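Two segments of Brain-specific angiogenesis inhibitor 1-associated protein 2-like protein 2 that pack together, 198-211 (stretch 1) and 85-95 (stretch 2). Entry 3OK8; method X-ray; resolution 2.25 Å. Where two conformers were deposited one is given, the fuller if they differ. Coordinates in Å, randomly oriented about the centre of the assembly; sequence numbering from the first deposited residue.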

ATOM      1  N   ASN A 198      -9.638 -11.980   1.777  1.00 47.48           N
ATOM      2  CA  ASN A 198      -9.510 -12.980   0.730  1.00 39.13           C
ATOM      3  C   ASN A 198      -9.123 -12.384  -0.620  1.00 39.74           C
ATOM      4  O   ASN A 198      -8.253 -12.916  -1.310  1.00 33.94           O
ATOM      5  CB  ASN A 198     -10.809 -13.772   0.585  1.00 38.99           C
ATOM      6  CG  ASN A 198     -10.567 -15.261   0.499  1.00 46.99           C
ATOM      7  OD1 ASN A 198     -11.213 -15.970  -0.279  1.00 52.68           O
ATOM      8  ND2 ASN A 198      -9.627 -15.748   1.303  1.00 48.59           N
ATOM      9  N   THR A 199      -9.783 -11.295  -1.006  1.00 29.23           N
ATOM     10  CA  THR A 199      -9.423 -10.598  -2.232  1.00 46.94           C
ATOM     11  C   THR A 199      -7.976 -10.120  -2.146  1.00 45.23           C
ATOM     12  O   THR A 199      -7.222 -10.209  -3.113  1.00 53.19           O
ATOM     13  CB  THR A 199     -10.344  -9.393  -2.503  1.00 50.11           C
ATOM     14  OG1 THR A 199     -10.064  -8.357  -1.559  1.00 64.45           O
ATOM     15  CG2 THR A 199     -11.803  -9.791  -2.367  1.00 32.79           C
ATOM     16  N   PHE A 200      -7.588  -9.637  -0.973  1.00 34.07           N
ATOM     17  CA  PHE A 200      -6.262  -9.071  -0.788  1.00 44.66           C
ATOM     18  C   PHE A 200      -5.201 -10.150  -0.806  1.00 43.86           C
ATOM     19  O   PHE A 200      -4.095  -9.934  -1.315  1.00 46.77           O
ATOM     20  CB  PHE A 200      -6.180  -8.295   0.519  1.00 41.70           C
ATOM     21  CG  PHE A 200      -4.825  -7.724   0.793  1.00 46.58           C
ATOM     22  CD1 PHE A 200      -4.367  -6.614   0.085  1.00 50.11           C
ATOM     23  CD2 PHE A 200      -4.001  -8.294   1.750  1.00 44.30           C
ATOM     24  CE1 PHE A 200      -3.104  -6.066   0.339  1.00 45.40           C
ATOM     25  CE2 PHE A 200      -2.740  -7.760   2.014  1.00 46.67           C
ATOM     26  CZ  PHE A 200      -2.291  -6.643   1.310  1.00 44.11           C
ATOM     27  N   LEU A 201      -5.541 -11.301  -0.233  1.00 25.83           N
ATOM     28  CA  LEU A 201      -4.724 -12.505  -0.378  1.00 33.13           C
ATOM     29  C   LEU A 201      -4.498 -12.852  -1.855  1.00 40.57           C
ATOM     30  O   LEU A 201      -3.397 -13.244  -2.252  1.00 49.72           O
ATOM     31  CB  LEU A 201      -5.395 -13.680   0.337  1.00 42.39           C
ATOM     32  CG  LEU A 201      -4.549 -14.942   0.448  1.00 45.70           C
ATOM     33  CD1 LEU A 201      -3.080 -14.589   0.662  1.00 41.93           C
ATOM     34  CD2 LEU A 201      -5.076 -15.818   1.578  1.00 50.68           C
ATOM     35  N   GLN A 202      -5.544 -12.707  -2.668  1.00 34.57           N
ATOM     36  CA  GLN A 202      -5.444 -13.027  -4.096  1.00 48.66           C
ATOM     37  C   GLN A 202      -4.474 -12.096  -4.806  1.00 53.04           C
ATOM     38  O   GLN A 202      -3.675 -12.516  -5.644  1.00 51.58           O
ATOM     39  CB  GLN A 202      -6.817 -12.947  -4.765  1.00 56.09           C
ATOM     40  CG  GLN A 202      -7.603 -14.240  -4.682  1.00 63.30           C
ATOM     41  CD  GLN A 202      -6.844 -15.415  -5.272  1.00 74.78           C
ATOM     42  OE1 GLN A 202      -6.614 -15.481  -6.486  1.00 78.19           O
ATOM     43  NE2 GLN A 202      -6.450 -16.354  -4.415  1.00 75.98           N
ATOM     44  N   PHE A 203      -4.556 -10.817  -4.465  1.00 49.15           N
ATOM     45  CA  PHE A 203      -3.640  -9.834  -5.007  1.00 46.04           C
ATOM     46  C   PHE A 203      -2.203 -10.176  -4.626  1.00 45.33           C
ATOM     47  O   PHE A 203      -1.285 -10.022  -5.430  1.00 54.12           O
ATOM     48  CB  PHE A 203      -4.021  -8.440  -4.503  1.00 45.71           C
ATOM     49  CG  PHE A 203      -2.889  -7.463  -4.519  1.00 52.81           C
ATOM     50  CD1 PHE A 203      -2.627  -6.707  -5.647  1.00 54.40           C
ATOM     51  CD2 PHE A 203      -2.085  -7.301  -3.400  1.00 52.17           C
ATOM     52  CE1 PHE A 203      -1.583  -5.809  -5.666  1.00 55.84           C
ATOM     53  CE2 PHE A 203      -1.034  -6.406  -3.412  1.00 59.09           C
ATOM     54  CZ  PHE A 203      -0.784  -5.654  -4.548  1.00 58.22           C
ATOM     55  N   LEU A 204      -2.012 -10.640  -3.396  1.00 35.82           N
ATOM     56  CA  LEU A 204      -0.687 -11.022  -2.923  1.00 36.36           C
ATOM     57  C   LEU A 204      -0.033 -12.083  -3.800  1.00 46.40           C
ATOM     58  O   LEU A 204       1.178 -12.038  -4.024  1.00 46.90           O
ATOM     59  CB  LEU A 204      -0.754 -11.514  -1.473  1.00 45.15           C
ATOM     60  CG  LEU A 204      -0.983 -10.444  -0.400  1.00 46.46           C
ATOM     61  CD1 LEU A 204      -1.079 -11.060   0.988  1.00 45.28           C
ATOM     62  CD2 LEU A 204       0.127  -9.395  -0.440  1.00 45.49           C
ATOM     63  N   GLY A 205      -0.832 -13.038  -4.282  1.00 31.85           N
ATOM     64  CA  GLY A 205      -0.313 -14.132  -5.078  1.00 40.22           C
ATOM     65  C   GLY A 205       0.003 -13.731  -6.507  1.00 42.61           C
ATOM     66  O   GLY A 205       0.936 -14.263  -7.111  1.00 30.32           O
ATOM     67  N   ARG A 206      -0.794 -12.807  -7.042  1.00 31.18           N
ATOM     68  CA  ARG A 206      -0.605 -12.258  -8.368  1.00 36.85           C
ATOM     69  C   ARG A 206       0.673 -11.429  -8.417  1.00 41.64           C
ATOM     70  O   ARG A 206       1.576 -11.712  -9.202  1.00 48.37           O
ATOM     71  CB  ARG A 206      -1.791 -11.377  -8.742  1.00 45.67           C
ATOM     72  CG  ARG A 206      -2.815 -12.058  -9.617  1.00 52.53           C
ATOM     73  CD  ARG A 206      -3.291 -11.112 -10.714  1.00 56.34           C
ATOM     74  NE  ARG A 206      -3.524 -11.819 -11.973  1.00 57.90           N
ATOM     75  CZ  ARG A 206      -2.639 -11.894 -12.967  1.00 61.23           C
ATOM     76  NH1 ARG A 206      -1.453 -11.286 -12.862  1.00 48.59           N
ATOM     77  NH2 ARG A 206      -2.943 -12.567 -14.074  1.00 60.65           N
ATOM     78  N   ALA A 207       0.738 -10.408  -7.570  1.00 29.04           N
ATOM     79  CA  ALA A 207       1.911  -9.552  -7.467  1.00 38.82           C
ATOM     80  C   ALA A 207       3.174 -10.352  -7.184  1.00 33.62           C
ATOM     81  O   ALA A 207       4.206 -10.119  -7.802  1.00 31.23           O
ATOM     82  CB  ALA A 207       1.702  -8.501  -6.403  1.00 35.61           C
ATOM     83  N   ARG A 208       3.102 -11.286  -6.243  1.00 28.29           N
ATOM     84  CA  ARG A 208       4.238 -12.149  -5.971  1.00 38.49           C
ATOM     85  C   ARG A 208       4.566 -12.957  -7.218  1.00 48.81           C
ATOM     86  O   ARG A 208       5.731 -13.211  -7.514  1.00 52.47           O
ATOM     87  CB  ARG A 208       3.967 -13.092  -4.805  1.00 38.21           C
ATOM     88  CG  ARG A 208       5.239 -13.652  -4.217  1.00 44.04           C
ATOM     89  CD  ARG A 208       4.971 -14.490  -3.005  1.00 47.29           C
ATOM     90  NE  ARG A 208       4.659 -15.866  -3.361  1.00 64.26           N
ATOM     91  CZ  ARG A 208       5.452 -16.901  -3.098  1.00 68.96           C
ATOM     92  NH1 ARG A 208       5.082 -18.124  -3.460  1.00 69.61           N
ATOM     93  NH2 ARG A 208       6.605 -16.711  -2.461  1.00 61.76           N
ATOM     94  N   GLY A 209       3.527 -13.347  -7.952  1.00 41.94           N
ATOM     95  CA  GLY A 209       3.699 -14.066  -9.199  1.00 44.04           C
ATOM     96  C   GLY A 209       4.640 -13.370 -10.174  1.00 41.43           C
ATOM     97  O   GLY A 209       5.624 -13.955 -10.611  1.00 36.48           O
ATOM     98  N   MET A 210       4.351 -12.117 -10.510  1.00 47.95           N
ATOM     99  CA  MET A 210       5.146 -11.420 -11.513  1.00 46.77           C
ATOM    100  C   MET A 210       6.498 -10.942 -11.023  1.00 48.34           C
ATOM    101  O   MET A 210       7.405 -10.744 -11.822  1.00 68.78           O
ATOM    102  CB  MET A 210       4.378 -10.255 -12.122  1.00 47.99           C
ATOM    103  CG  MET A 210       3.713  -9.373 -11.126  1.00 47.69           C
ATOM    104  SD  MET A 210       2.248  -8.701 -11.914  1.00110.08           S
ATOM    105  CE  MET A 210       2.962  -7.303 -12.767  1.00 57.09           C
ATOM    106  N   LEU A 211       6.642 -10.749  -9.721  1.00 41.74           N
ATOM    107  CA  LEU A 211       7.910 -10.275  -9.197  1.00 45.19           C
ATOM    108  C   LEU A 211       8.947 -11.383  -9.108  1.00 47.96           C
ATOM    109  O   LEU A 211      10.141 -11.108  -9.071  1.00 56.38           O
ATOM    110  CB  LEU A 211       7.739  -9.582  -7.845  1.00 36.81           C
ATOM    111  CG  LEU A 211       7.168  -8.166  -7.929  1.00 40.55           C
ATOM    112  CD1 LEU A 211       7.345  -7.444  -6.613  1.00 40.41           C
ATOM    113  CD2 LEU A 211       7.844  -7.380  -9.046  1.00 51.44           C
TER
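Stretch 2, residues 85-95: RHLNSDLEVVV

Stretch 2 is helical, as is stretch 1, and each belongs to a longer helix of the same chain. The two run almost exactly antiparallel, with 172° between their N-to-C directions, and their axes approach to 9.3 Å. With so little crossing the contact runs along most of both segments, from Thr199 to Met210 and from His86 to Val94, in a register read from CA to CA: Phe200 CA lies 5.9 Å from Val94 CA, Phe203 CA 6.4 Å from Asp90 CA, and Ala207 CA 6.1 Å from Leu87 CA. No hydrogen bond crosses between the segments; most backbone NH groups bond within their own helix, as Phe203 N does to Thr199 O and Leu91 N to Leu87 O, and the contact rests mainly on van der Waals packing.

The central rule is a knob in a hole. Phe203, with chi1 in t, points toward stretch 2 and sits among Leu87, Asp90, Leu91 and Val94. Leu91 CD1 lies over one face of the Phe203 ring as a CH-pi contact, 3.9 Å from its centroid. The ring edge meets backbone and side chain alike, Phe203 CE1 lying 3.4 Å from Leu87 O and Phe203 CD1 3.6 Å from Asp90 CB.

Val94 meets three residues: its CG2 is 3.8 Å from Phe203 CB, and its CG1 is 3.9 Å from Phe200 CB and 3.6 Å from Thr199 OG1. At the other end, small meets large. Ala207 CB is 4.2 Å from Leu87 CG, and Met210 CE reaches Leu87 CD1 at a tight 3.2 Å.

Charge adds little that is specific: Arg206 NH1 stands 4.4 Å from Asp90 OD2, beyond a salt bridge, and that buried oxygen has no polar partner in the model.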

ATOM      1  N   ARG A  85       2.566  -0.135 -12.840  1.00 34.47           N
ATOM      2  CA  ARG A  85       1.234   0.162 -13.360  0.70 41.30           C
ATOM      3  C   ARG A  85       0.295  -1.034 -13.196  1.00 51.63           C
ATOM      4  O   ARG A  85      -0.853  -0.872 -12.807  1.00 49.21           O
ATOM      5  CB  ARG A  85       1.291   0.607 -14.812  0.70 44.59           C
ATOM      6  CG  ARG A  85      -0.022   1.151 -15.335  0.70 48.29           C
ATOM      7  CD  ARG A  85       0.181   1.936 -16.632  0.70 55.38           C
ATOM      8  NE  ARG A  85       0.825   1.154 -17.690  0.70 58.41           N
ATOM      9  CZ  ARG A  85       2.040   1.400 -18.179  0.70 65.13           C
ATOM     10  NH1 ARG A  85       2.532   0.639 -19.146  0.70 66.81           N
ATOM     11  NH2 ARG A  85       2.767   2.409 -17.707  0.70 65.69           N
ATOM     12  N   HIS A  86       0.796  -2.238 -13.456  1.00 47.61           N
ATOM     13  CA  HIS A  86      -0.019  -3.455 -13.346  1.00 44.44           C
ATOM     14  C   HIS A  86      -0.421  -3.769 -11.914  1.00 46.55           C
ATOM     15  O   HIS A  86      -1.591  -4.018 -11.649  1.00 42.85           O
ATOM     16  CB  HIS A  86       0.702  -4.662 -13.939  1.00 39.93           C
ATOM     17  CG  HIS A  86       0.992  -4.527 -15.400  1.00 63.15           C
ATOM     18  ND1 HIS A  86       0.011  -4.246 -16.327  1.00 72.27           N
ATOM     19  CD2 HIS A  86       2.148  -4.646 -16.096  1.00 72.68           C
ATOM     20  CE1 HIS A  86       0.552  -4.191 -17.533  1.00 78.49           C
ATOM     21  NE2 HIS A  86       1.849  -4.428 -17.419  1.00 78.11           N
ATOM     22  N   LEU A  87       0.557  -3.771 -11.006  1.00 40.57           N
ATOM     23  CA  LEU A  87       0.322  -4.047  -9.587  1.00 46.33           C
ATOM     24  C   LEU A  87      -0.715  -3.099  -9.029  1.00 46.56           C
ATOM     25  O   LEU A  87      -1.437  -3.433  -8.099  1.00 53.20           O
ATOM     26  CB  LEU A  87       1.616  -3.895  -8.775  1.00 44.58           C
ATOM     27  CG  LEU A  87       2.592  -5.078  -8.688  1.00 47.99           C
ATOM     28  CD1 LEU A  87       3.029  -5.538 -10.070  1.00 49.53           C
ATOM     29  CD2 LEU A  87       3.809  -4.720  -7.845  1.00 44.06           C
ATOM     30  N   ASN A  88      -0.760  -1.899  -9.591  1.00 48.74           N
ATOM     31  CA  ASN A  88      -1.708  -0.892  -9.154  1.00 45.99           C
ATOM     32  C   ASN A  88      -3.099  -1.178  -9.674  1.00 45.63           C
ATOM     33  O   ASN A  88      -4.089  -0.923  -8.982  1.00 43.24           O
ATOM     34  CB  ASN A  88      -1.282   0.496  -9.614  1.00 51.96           C
ATOM     35  CG  ASN A  88      -2.174   1.584  -9.061  1.00 51.29           C
ATOM     36  OD1 ASN A  88      -2.931   2.223  -9.796  1.00 59.56           O
ATOM     37  ND2 ASN A  88      -2.099   1.796  -7.756  1.00 51.80           N
ATOM     38  N   SER A  89      -3.178  -1.686 -10.902  1.00 35.16           N
ATOM     39  CA  SER A  89      -4.462  -2.109 -11.458  1.00 43.48           C
ATOM     40  C   SER A  89      -5.056  -3.193 -10.573  1.00 38.38           C
ATOM     41  O   SER A  89      -6.237  -3.166 -10.257  1.00 44.30           O
ATOM     42  CB  SER A  89      -4.290  -2.636 -12.876  1.00 41.32           C
ATOM     43  OG  SER A  89      -3.640  -1.679 -13.688  1.00 50.52           O
ATOM     44  N   ASP A  90      -4.194  -4.131 -10.186  1.00 29.31           N
ATOM     45  CA  ASP A  90      -4.515  -5.257  -9.336  1.00 44.78           C
ATOM     46  C   ASP A  90      -4.995  -4.776  -7.991  1.00 47.27           C
ATOM     47  O   ASP A  90      -5.921  -5.348  -7.416  1.00 34.04           O
ATOM     48  CB  ASP A  90      -3.268  -6.115  -9.123  1.00 39.49           C
ATOM     49  CG  ASP A  90      -3.064  -7.131 -10.224  1.00 64.15           C
ATOM     50  OD1 ASP A  90      -3.954  -7.247 -11.096  1.00 73.29           O
ATOM     51  OD2 ASP A  90      -2.011  -7.812 -10.217  1.00 73.44           O
ATOM     52  N   LEU A  91      -4.351  -3.732  -7.480  1.00 36.34           N
ATOM     53  CA  LEU A  91      -4.664  -3.287  -6.142  1.00 45.38           C
ATOM     54  C   LEU A  91      -5.945  -2.460  -6.089  1.00 50.31           C
ATOM     55  O   LEU A  91      -6.681  -2.540  -5.110  1.00 54.32           O
ATOM     56  CB  LEU A  91      -3.499  -2.538  -5.503  1.00 47.86           C
ATOM     57  CG  LEU A  91      -3.783  -2.180  -4.035  1.00 54.12           C
ATOM     58  CD1 LEU A  91      -3.734  -3.427  -3.156  1.00 51.20           C
ATOM     59  CD2 LEU A  91      -2.847  -1.096  -3.507  1.00 52.72           C
ATOM     60  N   GLU A  92      -6.221  -1.677  -7.131  0.50 46.56           N
ATOM     61  CA  GLU A  92      -7.453  -0.887  -7.140  0.50 50.38           C
ATOM     62  C   GLU A  92      -8.679  -1.798  -7.332  0.50 54.93           C
ATOM     63  O   GLU A  92      -9.816  -1.324  -7.428  0.50 56.66           O
ATOM     64  CB  GLU A  92      -7.392   0.258  -8.161  0.50 52.44           C
ATOM     65  CG  GLU A  92      -7.920   1.601  -7.615  0.50 53.28           C
ATOM     66  CD  GLU A  92      -7.245   2.832  -8.238  0.50 49.16           C
ATOM     67  OE1 GLU A  92      -6.162   2.700  -8.855  0.50 29.74           O
ATOM     68  OE2 GLU A  92      -7.803   3.943  -8.100  0.50 52.61           O
ATOM     69  N   VAL A  93      -8.442  -3.111  -7.360  1.00 49.73           N
ATOM     70  CA  VAL A  93      -9.527  -4.087  -7.363  1.00 60.30           C
ATOM     71  C   VAL A  93      -9.947  -4.389  -5.938  1.00 62.83           C
ATOM     72  O   VAL A  93     -11.126  -4.352  -5.606  1.00 71.15           O
ATOM     73  CB  VAL A  93      -9.116  -5.412  -8.032  1.00 58.74           C
ATOM     74  CG1 VAL A  93     -10.308  -6.353  -8.096  1.00 52.62           C
ATOM     75  CG2 VAL A  93      -8.522  -5.156  -9.429  1.00 48.21           C
ATOM     76  N   VAL A  94      -8.961  -4.698  -5.104  1.00 57.33           N
ATOM     77  CA  VAL A  94      -9.157  -4.872  -3.670  1.00 50.07           C
ATOM     78  C   VAL A  94      -9.753  -3.614  -3.030  1.00 48.93           C
ATOM     79  O   VAL A  94     -10.645  -3.696  -2.178  1.00 46.18           O
ATOM     80  CB  VAL A  94      -7.804  -5.150  -3.008  1.00 50.16           C
ATOM     81  CG1 VAL A  94      -7.969  -5.484  -1.532  1.00 48.15           C
ATOM     82  CG2 VAL A  94      -7.065  -6.252  -3.767  1.00 35.59           C
ATOM     83  N   VAL A  95      -9.228  -2.454  -3.428  1.00 34.43           N
ATOM     84  CA  VAL A  95      -9.721  -1.161  -2.961  1.00 33.42           C
ATOM     85  C   VAL A  95     -11.182  -0.960  -3.346  1.00 37.87           C
ATOM     86  O   VAL A  95     -11.951  -0.315  -2.621  1.00 42.52           O
ATOM     87  CB  VAL A  95      -8.902   0.018  -3.552  1.00 42.31           C
ATOM     88  CG1 VAL A  95      -9.363   1.336  -2.958  1.00 46.32           C
ATOM     89  CG2 VAL A  95      -7.401  -0.179  -3.325  1.00 40.48           C
TER